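Local coordinates for protein pyridine nucleotide-disulphide oxidoreductase dimerisation region (Escherichia coli BL21, PDB 6KYY) that acts as an FAD-dependent flavoprotein disulfide reductase, induced by hypochlorous acid and probably involved in resistance to reactive chlorine species, at residues Gly166-Leu171 and Ser189-Leu194; Lys23-Thr28 and Asp312-Val317; Pro373-Met378 and Pro434-Ser439. All blocks are in the same frame, centred on the assembly; numbering follows the deposited sequence.

Interaction 1 (Gly166-Leu171 and Ser189-Leu194); sequences GHLGIL and SKVTIL
The extended side chain of Lys-190 runs across one face of the His-167 imidazole, with CD of Lys-190 over the ring centre, 4.2 Å from its centroid and 8° off the ring normal, a CH-pi contact. The ring reaches the neighbouring strand because CG of His-167 stands anti to its backbone N (chi1 -171°). Its edge then meets Thr-192 in the plane of the ring: NE2 of His-167 lies 2.9 Å from OG1 of Thr-192 in a hydrogen bond. The imidazole is thus held at its rim by a hydroxyl and over a face by an aliphatic chain.

Between the backbones, strands 167-171 and 190-194 run parallel with axes 4.7 Å apart. Amides of Leu-168 and Ile-170 donate to the carbonyls of Lys-190 and Thr-192, while Thr-192 and Leu-194 donate back to Leu-168 and Ile-170. The carbonyl of Lys-190 takes two donors, N of Leu-168 at 2.7 Å and OG of Ser-189.

On the opposite face of the sheet from His-167, Ile-170 and Ile-193 lie side by side, CB of Ile-170 being 3.5 Å from CG2 of Ile-193. CD1 of Leu-168 and CG1 of Val-191 add a methyl contact at 4.0 Å. This apolar face is covered by helix 175-186, through Phe-180, Ala-181 and Ala-185, whereas Leu-248 of strand 247-250 touches both His-167 and Thr-192 on the other.

Strand 167-171, helix 175-186 and strand 190-194 form a beta-alpha-beta crossover within a five-stranded parallel sheet. Gly-172, Gly-174 and Gly-177, at the turn from the first strand into the helix and in its first residues, fit a GxGxxG pattern, consistent with the Rossmann-type pyridine nucleotide-binding fold of this reductase family.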
# COMPACT_ATOMS: atom_id res chain seq x y z
N GLY B 166 27.07 -12.93 -11.96
CA GLY B 166 27.72 -12.65 -10.70
C GLY B 166 28.06 -11.18 -10.51
O GLY B 166 28.15 -10.70 -9.38
N HIS B 167 28.24 -10.45 -11.61
CA HIS B 167 28.53 -9.02 -11.56
C HIS B 167 27.79 -8.35 -12.71
O HIS B 167 28.09 -8.61 -13.88
CB HIS B 167 30.03 -8.75 -11.64
CG HIS B 167 30.39 -7.32 -11.39
ND1 HIS B 167 31.70 -6.86 -11.43
CD2 HIS B 167 29.63 -6.24 -11.08
CE1 HIS B 167 31.72 -5.57 -11.16
NE2 HIS B 167 30.48 -5.17 -10.95
N LEU B 168 26.84 -7.48 -12.37
CA LEU B 168 26.00 -6.80 -13.35
C LEU B 168 26.40 -5.34 -13.41
O LEU B 168 26.40 -4.64 -12.39
CB LEU B 168 24.52 -6.96 -12.99
CG LEU B 168 23.43 -6.41 -13.91
CD1 LEU B 168 23.08 -4.99 -13.55
CD2 LEU B 168 23.83 -6.52 -15.38
N GLY B 169 26.74 -4.87 -14.61
CA GLY B 169 27.09 -3.47 -14.83
C GLY B 169 25.94 -2.73 -15.48
O GLY B 169 25.23 -3.27 -16.33
N ILE B 170 25.76 -1.47 -15.08
CA ILE B 170 24.69 -0.62 -15.57
C ILE B 170 25.29 0.66 -16.13
O ILE B 170 26.08 1.32 -15.44
CB ILE B 170 23.66 -0.30 -14.47
CG1 ILE B 170 22.92 -1.57 -14.04
CG2 ILE B 170 22.68 0.76 -14.95
CD1 ILE B 170 21.62 -1.32 -13.33
N LEU B 171 24.93 1.00 -17.36
CA LEU B 171 25.30 2.27 -17.97
C LEU B 171 24.08 3.18 -17.88
O LEU B 171 23.16 3.10 -18.70
CB LEU B 171 25.76 2.08 -19.41
CG LEU B 171 27.28 2.04 -19.58
CD1 LEU B 171 27.66 2.17 -21.05
CD2 LEU B 171 27.95 3.14 -18.76
N SER B 189 23.54 -10.45 -6.70
CA SER B 189 24.52 -10.02 -7.69
C SER B 189 25.21 -8.74 -7.24
O SER B 189 24.58 -7.86 -6.64
CB SER B 189 23.85 -9.81 -9.05
OG SER B 189 24.60 -8.92 -9.85
N LYS B 190 26.50 -8.64 -7.52
CA LYS B 190 27.21 -7.38 -7.36
C LYS B 190 26.89 -6.46 -8.53
O LYS B 190 26.87 -6.89 -9.69
CB LYS B 190 28.72 -7.61 -7.27
CG LYS B 190 29.50 -6.38 -6.79
CD LYS B 190 30.99 -6.50 -7.05
CE LYS B 190 31.69 -5.16 -6.84
NZ LYS B 190 33.17 -5.30 -6.70
N VAL B 191 26.61 -5.20 -8.22
CA VAL B 191 26.15 -4.23 -9.21
C VAL B 191 27.09 -3.03 -9.20
O VAL B 191 27.60 -2.63 -8.15
CB VAL B 191 24.70 -3.79 -8.96
CG1 VAL B 191 24.12 -3.13 -10.20
CG2 VAL B 191 23.84 -4.98 -8.54
N THR B 192 27.31 -2.46 -10.39
CA THR B 192 28.12 -1.25 -10.54
C THR B 192 27.41 -0.35 -11.54
O THR B 192 27.44 -0.61 -12.75
CB THR B 192 29.54 -1.58 -11.01
OG1 THR B 192 30.19 -2.40 -10.03
CG2 THR B 192 30.34 -0.30 -11.20
N ILE B 193 26.76 0.71 -11.05
CA ILE B 193 26.06 1.67 -11.88
C ILE B 193 26.99 2.84 -12.16
O ILE B 193 27.62 3.38 -11.25
CB ILE B 193 24.75 2.14 -11.23
CG1 ILE B 193 24.99 2.60 -9.79
CG2 ILE B 193 23.71 1.03 -11.24
CD1 ILE B 193 23.70 2.80 -8.99
N LEU B 194 27.08 3.23 -13.43
CA LEU B 194 27.97 4.30 -13.87
C LEU B 194 27.13 5.45 -14.41
O LEU B 194 26.42 5.28 -15.40
CB LEU B 194 28.95 3.79 -14.93
CG LEU B 194 29.64 2.46 -14.60
CD1 LEU B 194 30.15 1.79 -15.87
CD2 LEU B 194 30.76 2.67 -13.60

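Interaction 2 (Lys23-Thr28 and Asp312-Val317); sequences KTLAVT and DDYRIV
The Tyr-314 ring carries the methyl of Thr-24 on one face, CG2 of Thr-24 standing 3.5 Å from the ring centroid and nearly on its normal in a CH-pi contact. At its edge, in the ring plane, lie CB of Leu-25 and CB of Thr-28. The methyl is presented to the ring because CG2 of Thr-24 is anti to its own backbone N, while OG1 of Thr-24 turns to the carbonyl of Lys-20 on its own helix.

Helices 20-31 and 307-321 pass each other here at 37° with segment axes 9.7 Å apart, and Tyr-314 bridges the gap. Beside it, CD2 of Leu-25 meets CG2 of Val-317 at 3.8 Å, adding an apolar contact. Elsewhere on the segment 312-317, Arg-315 donates to the carbonyl of Gln-429 of the second subunit, so the same helix also borders the dimer interface.

The tip of the ring is polar: OH of Tyr-314 donates to OG1 of Thr-28 at 2.8 Å. OG1 of Thr-28 in turn donates to O of Thr-24, which also accepts the helical bond from N of Thr-28, the two donors arriving from opposite faces of the carbonyl plane. The resulting relay, from phenol to threonine hydroxyl to main-chain carbonyl, gives each donor a partner and would be expected to be mutually reinforcing.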
# COMPACT_ATOMS: atom_id res chain seq x y z
N LYS B 23 -5.01 0.89 -26.59
CA LYS B 23 -5.79 -0.29 -26.26
C LYS B 23 -7.00 0.05 -25.40
O LYS B 23 -7.98 -0.70 -25.40
CB LYS B 23 -4.91 -1.34 -25.56
CG LYS B 23 -4.80 -1.18 -24.05
CD LYS B 23 -3.68 -2.06 -23.52
CE LYS B 23 -3.57 -2.00 -22.01
NZ LYS B 23 -2.71 -3.08 -21.47
N THR B 24 -6.96 1.16 -24.67
CA THR B 24 -8.13 1.60 -23.91
C THR B 24 -9.11 2.35 -24.81
O THR B 24 -10.33 2.20 -24.66
CB THR B 24 -7.71 2.48 -22.74
OG1 THR B 24 -6.59 1.88 -22.07
CG2 THR B 24 -8.86 2.64 -21.75
N LEU B 25 -8.60 3.17 -25.73
CA LEU B 25 -9.47 3.87 -26.67
C LEU B 25 -10.17 2.90 -27.60
O LEU B 25 -11.35 3.09 -27.93
CB LEU B 25 -8.65 4.89 -27.46
CG LEU B 25 -9.45 5.86 -28.33
CD1 LEU B 25 -10.45 6.63 -27.49
CD2 LEU B 25 -8.52 6.80 -29.08
N ALA B 26 -9.47 1.84 -28.03
CA ALA B 26 -10.07 0.87 -28.94
C ALA B 26 -11.28 0.20 -28.31
O ALA B 26 -12.30 -0.01 -28.98
CB ALA B 26 -9.03 -0.17 -29.35
N VAL B 27 -11.20 -0.14 -27.02
CA VAL B 27 -12.33 -0.79 -26.36
C VAL B 27 -13.47 0.19 -26.15
O VAL B 27 -14.65 -0.17 -26.25
CB VAL B 27 -11.88 -1.43 -25.03
CG1 VAL B 27 -12.94 -2.38 -24.52
CG2 VAL B 27 -10.58 -2.18 -25.22
N THR B 28 -13.15 1.46 -25.87
CA THR B 28 -14.19 2.44 -25.61
C THR B 28 -14.89 2.89 -26.89
O THR B 28 -16.08 3.22 -26.85
CB THR B 28 -13.61 3.65 -24.88
OG1 THR B 28 -12.59 3.22 -23.97
CG2 THR B 28 -14.70 4.37 -24.09
N ASP B 312 -4.14 8.91 -18.82
CA ASP B 312 -4.79 10.22 -18.83
C ASP B 312 -4.91 10.77 -20.24
O ASP B 312 -5.84 11.52 -20.54
CB ASP B 312 -4.03 11.20 -17.94
CG ASP B 312 -4.81 12.47 -17.67
OD1 ASP B 312 -5.94 12.37 -17.13
OD2 ASP B 312 -4.31 13.56 -18.00
N ASP B 313 -3.97 10.40 -21.12
CA ASP B 313 -4.08 10.80 -22.52
C ASP B 313 -5.33 10.22 -23.16
O ASP B 313 -6.03 10.91 -23.92
CB ASP B 313 -2.83 10.37 -23.29
CG ASP B 313 -1.63 11.24 -23.00
OD1 ASP B 313 -0.49 10.77 -23.21
OD2 ASP B 313 -1.83 12.40 -22.56
N TYR B 314 -5.64 8.96 -22.87
CA TYR B 314 -6.89 8.37 -23.33
C TYR B 314 -8.09 9.17 -22.81
O TYR B 314 -9.08 9.35 -23.52
CB TYR B 314 -6.99 6.91 -22.88
CG TYR B 314 -8.41 6.44 -22.64
CD1 TYR B 314 -9.20 5.99 -23.69
CD2 TYR B 314 -8.95 6.43 -21.36
CE1 TYR B 314 -10.50 5.56 -23.47
CE2 TYR B 314 -10.24 6.00 -21.13
CZ TYR B 314 -11.01 5.57 -22.19
OH TYR B 314 -12.30 5.14 -21.97
N ARG B 315 -8.00 9.64 -21.56
CA ARG B 315 -9.10 10.42 -20.99
C ARG B 315 -9.30 11.73 -21.74
O ARG B 315 -10.44 12.17 -21.94
CB ARG B 315 -8.83 10.68 -19.51
CG ARG B 315 -8.80 9.43 -18.66
CD ARG B 315 -9.29 9.71 -17.24
NE ARG B 315 -8.82 8.69 -16.30
CZ ARG B 315 -7.88 8.90 -15.39
NH1 ARG B 315 -7.30 10.09 -15.29
NH2 ARG B 315 -7.51 7.92 -14.57
N ILE B 316 -8.21 12.36 -22.17
CA ILE B 316 -8.32 13.59 -22.95
C ILE B 316 -9.07 13.33 -24.25
O ILE B 316 -10.06 14.00 -24.57
CB ILE B 316 -6.93 14.19 -23.23
CG1 ILE B 316 -6.12 14.34 -21.94
CG2 ILE B 316 -7.06 15.53 -23.94
CD1 ILE B 316 -6.82 15.12 -20.87
N VAL B 317 -8.62 12.33 -25.02
CA VAL B 317 -9.21 12.09 -26.33
C VAL B 317 -10.60 11.48 -26.20
O VAL B 317 -11.47 11.72 -27.05
CB VAL B 317 -8.27 11.21 -27.19
CG1 VAL B 317 -6.87 11.80 -27.21
CG2 VAL B 317 -8.25 9.78 -26.68

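Interaction 3 (Pro373-Met378 and Pro434-Ser439); sequences PRARVM and PSMSES
Arg-374, Met-436 and Pro-434 dominate this contact in the dimerisation domain, where the short helix 373-377 packs on the loop that follows His-433, the probable active-site proton acceptor. Arg-374 points toward the loop and lays its aliphatic part along the loop backbone. CB of Arg-374 lies against O of Ser-435, and CD of Arg-374 reaches both O and CB of Pro-434, the latter at 3.6 Å. With CG anti to its backbone N (chi1 179°), the chain then bends at its next two torsions, and the guanidinium has SD of Met-378 over one face, offset toward the rim. The guanidinium also has a long, weak ion pair with Glu-408 of the second subunit.

Met-436 crosses Arg-374 at about a right angle. Its chain folds back at both of its later torsions, bringing SD of Met-436 to 3.4 Å from N of Ala-375 and CE of Met-436 to 3.9 Å from CB of Ala-375. From the residue just after the helix, CE of Met-378 touches CG of Met-436 at 3.7 Å. No hydrogen bond crosses between the two segments; the junction is van der Waals contact of aliphatic and thioether groups with each other and with the loop backbone. Met-409 of helix 406-418 also packs on Met-436, while N of Met-436 donates to Glu-408 of the second subunit.

Pro-434, preceded by a cis peptide bond, has its side chain about 4 Å from a bound FAD and about 6 Å from a copper ion. OE2 of Glu-438 accepts from N of Ser-435 and is also hydrogen-bonded to ND1 of His-433, a histidine-glutamate pairing as in related disulfide reductases. An ST motif completes the turn: N of Glu-438 donates to OG of Ser-435 at 2.7 Å.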
# COMPACT_ATOMS: atom_id res chain seq x y z
N PRO B 373 6.28 1.79 13.20
CA PRO B 373 6.22 0.41 13.68
C PRO B 373 5.82 -0.60 12.62
O PRO B 373 6.23 -1.77 12.71
CB PRO B 373 5.17 0.48 14.81
CG PRO B 373 5.19 1.91 15.25
CD PRO B 373 5.44 2.70 14.00
N ARG B 374 5.05 -0.20 11.61
CA ARG B 374 4.67 -1.14 10.56
C ARG B 374 5.86 -1.52 9.69
O ARG B 374 5.90 -2.63 9.15
CB ARG B 374 3.54 -0.56 9.72
CG ARG B 374 3.09 -1.45 8.57
CD ARG B 374 2.08 -2.50 9.03
NE ARG B 374 2.19 -3.76 8.30
CZ ARG B 374 1.94 -3.90 7.00
NH1 ARG B 374 2.07 -5.09 6.43
NH2 ARG B 374 1.57 -2.86 6.27
N ALA B 375 6.82 -0.61 9.53
CA ALA B 375 8.04 -0.95 8.81
C ALA B 375 8.84 -2.03 9.54
O ALA B 375 9.49 -2.86 8.89
CB ALA B 375 8.90 0.29 8.59
N ARG B 376 8.81 -2.02 10.87
CA ARG B 376 9.42 -3.10 11.63
C ARG B 376 8.61 -4.39 11.52
O ARG B 376 9.18 -5.48 11.54
CB ARG B 376 9.57 -2.70 13.09
CG ARG B 376 10.94 -2.98 13.67
CD ARG B 376 11.17 -2.18 14.94
NE ARG B 376 11.77 -0.88 14.65
CZ ARG B 376 13.07 -0.68 14.47
NH1 ARG B 376 13.91 -1.69 14.54
NH2 ARG B 376 13.52 0.54 14.21
N VAL B 377 7.29 -4.27 11.40
CA VAL B 377 6.43 -5.44 11.21
C VAL B 377 6.77 -6.17 9.92
O VAL B 377 6.54 -7.38 9.81
CB VAL B 377 4.95 -5.00 11.26
CG1 VAL B 377 4.01 -6.12 10.85
CG2 VAL B 377 4.59 -4.49 12.65
N MET B 378 7.35 -5.47 8.94
CA MET B 378 7.67 -6.05 7.64
C MET B 378 9.16 -6.30 7.44
O MET B 378 9.58 -6.63 6.33
CB MET B 378 7.13 -5.15 6.53
CG MET B 378 5.64 -4.90 6.62
SD MET B 378 4.92 -4.40 5.05
CE MET B 378 5.03 -2.62 5.18
N PRO B 434 -2.06 -1.81 12.06
CA PRO B 434 -0.82 -1.12 11.70
C PRO B 434 -0.71 -0.88 10.20
O PRO B 434 -1.04 -1.76 9.41
CB PRO B 434 0.28 -2.09 12.17
CG PRO B 434 -0.43 -3.21 12.89
CD PRO B 434 -1.83 -3.23 12.36
N SER B 435 -0.25 0.32 9.82
CA SER B 435 -0.13 0.69 8.42
C SER B 435 1.11 1.55 8.23
O SER B 435 1.73 2.00 9.20
CB SER B 435 -1.37 1.43 7.91
OG SER B 435 -1.20 2.84 8.00
N MET B 436 1.47 1.76 6.97
CA MET B 436 2.49 2.74 6.63
C MET B 436 1.88 4.10 6.32
O MET B 436 2.55 5.12 6.47
CB MET B 436 3.31 2.25 5.43
CG MET B 436 3.99 0.92 5.65
SD MET B 436 5.22 1.01 6.96
CE MET B 436 6.35 2.22 6.28
N SER B 437 0.61 4.13 5.89
CA SER B 437 -0.06 5.40 5.65
C SER B 437 -0.33 6.14 6.96
O SER B 437 -0.39 7.37 6.97
CB SER B 437 -1.37 5.16 4.90
OG SER B 437 -1.19 4.22 3.85
N GLU B 438 -0.49 5.40 8.06
CA GLU B 438 -0.76 6.03 9.35
C GLU B 438 0.41 6.86 9.84
O GLU B 438 0.21 7.79 10.63
CB GLU B 438 -1.10 4.97 10.39
CG GLU B 438 0.08 4.12 10.81
CD GLU B 438 -0.12 3.44 12.14
OE1 GLU B 438 -0.70 4.07 13.05
OE2 GLU B 438 0.31 2.28 12.28
N SER B 439 1.63 6.57 9.39
CA SER B 439 2.79 7.35 9.81
C SER B 439 2.69 8.80 9.37
O SER B 439 3.41 9.65 9.92
CB SER B 439 4.07 6.72 9.27
OG SER B 439 4.03 6.60 7.86

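In the fold
The three contacts lie in separate parts of the structure, their centres about 32 to 39 Å apart, and none touches another. Along the sequence, segment 23-28 comes first and both segments of interaction 1 follow before 312-317 closes interaction 2; interaction 3 comes last. Interaction 1 pairs neighbouring strands across a local crossover, whereas interaction 2 joins segments 284 residues apart, on helices 20-31 and 307-321. After the parallel sheet of interaction 1 the chain thus returns to the helix following the glycine-rich FAD-binding turn, consistent with the two-dinucleotide-domain plan of this family. Interaction 3 belongs to the dimerisation domain, and like interaction 2 it meets the second subunit, so both border the subunit interface.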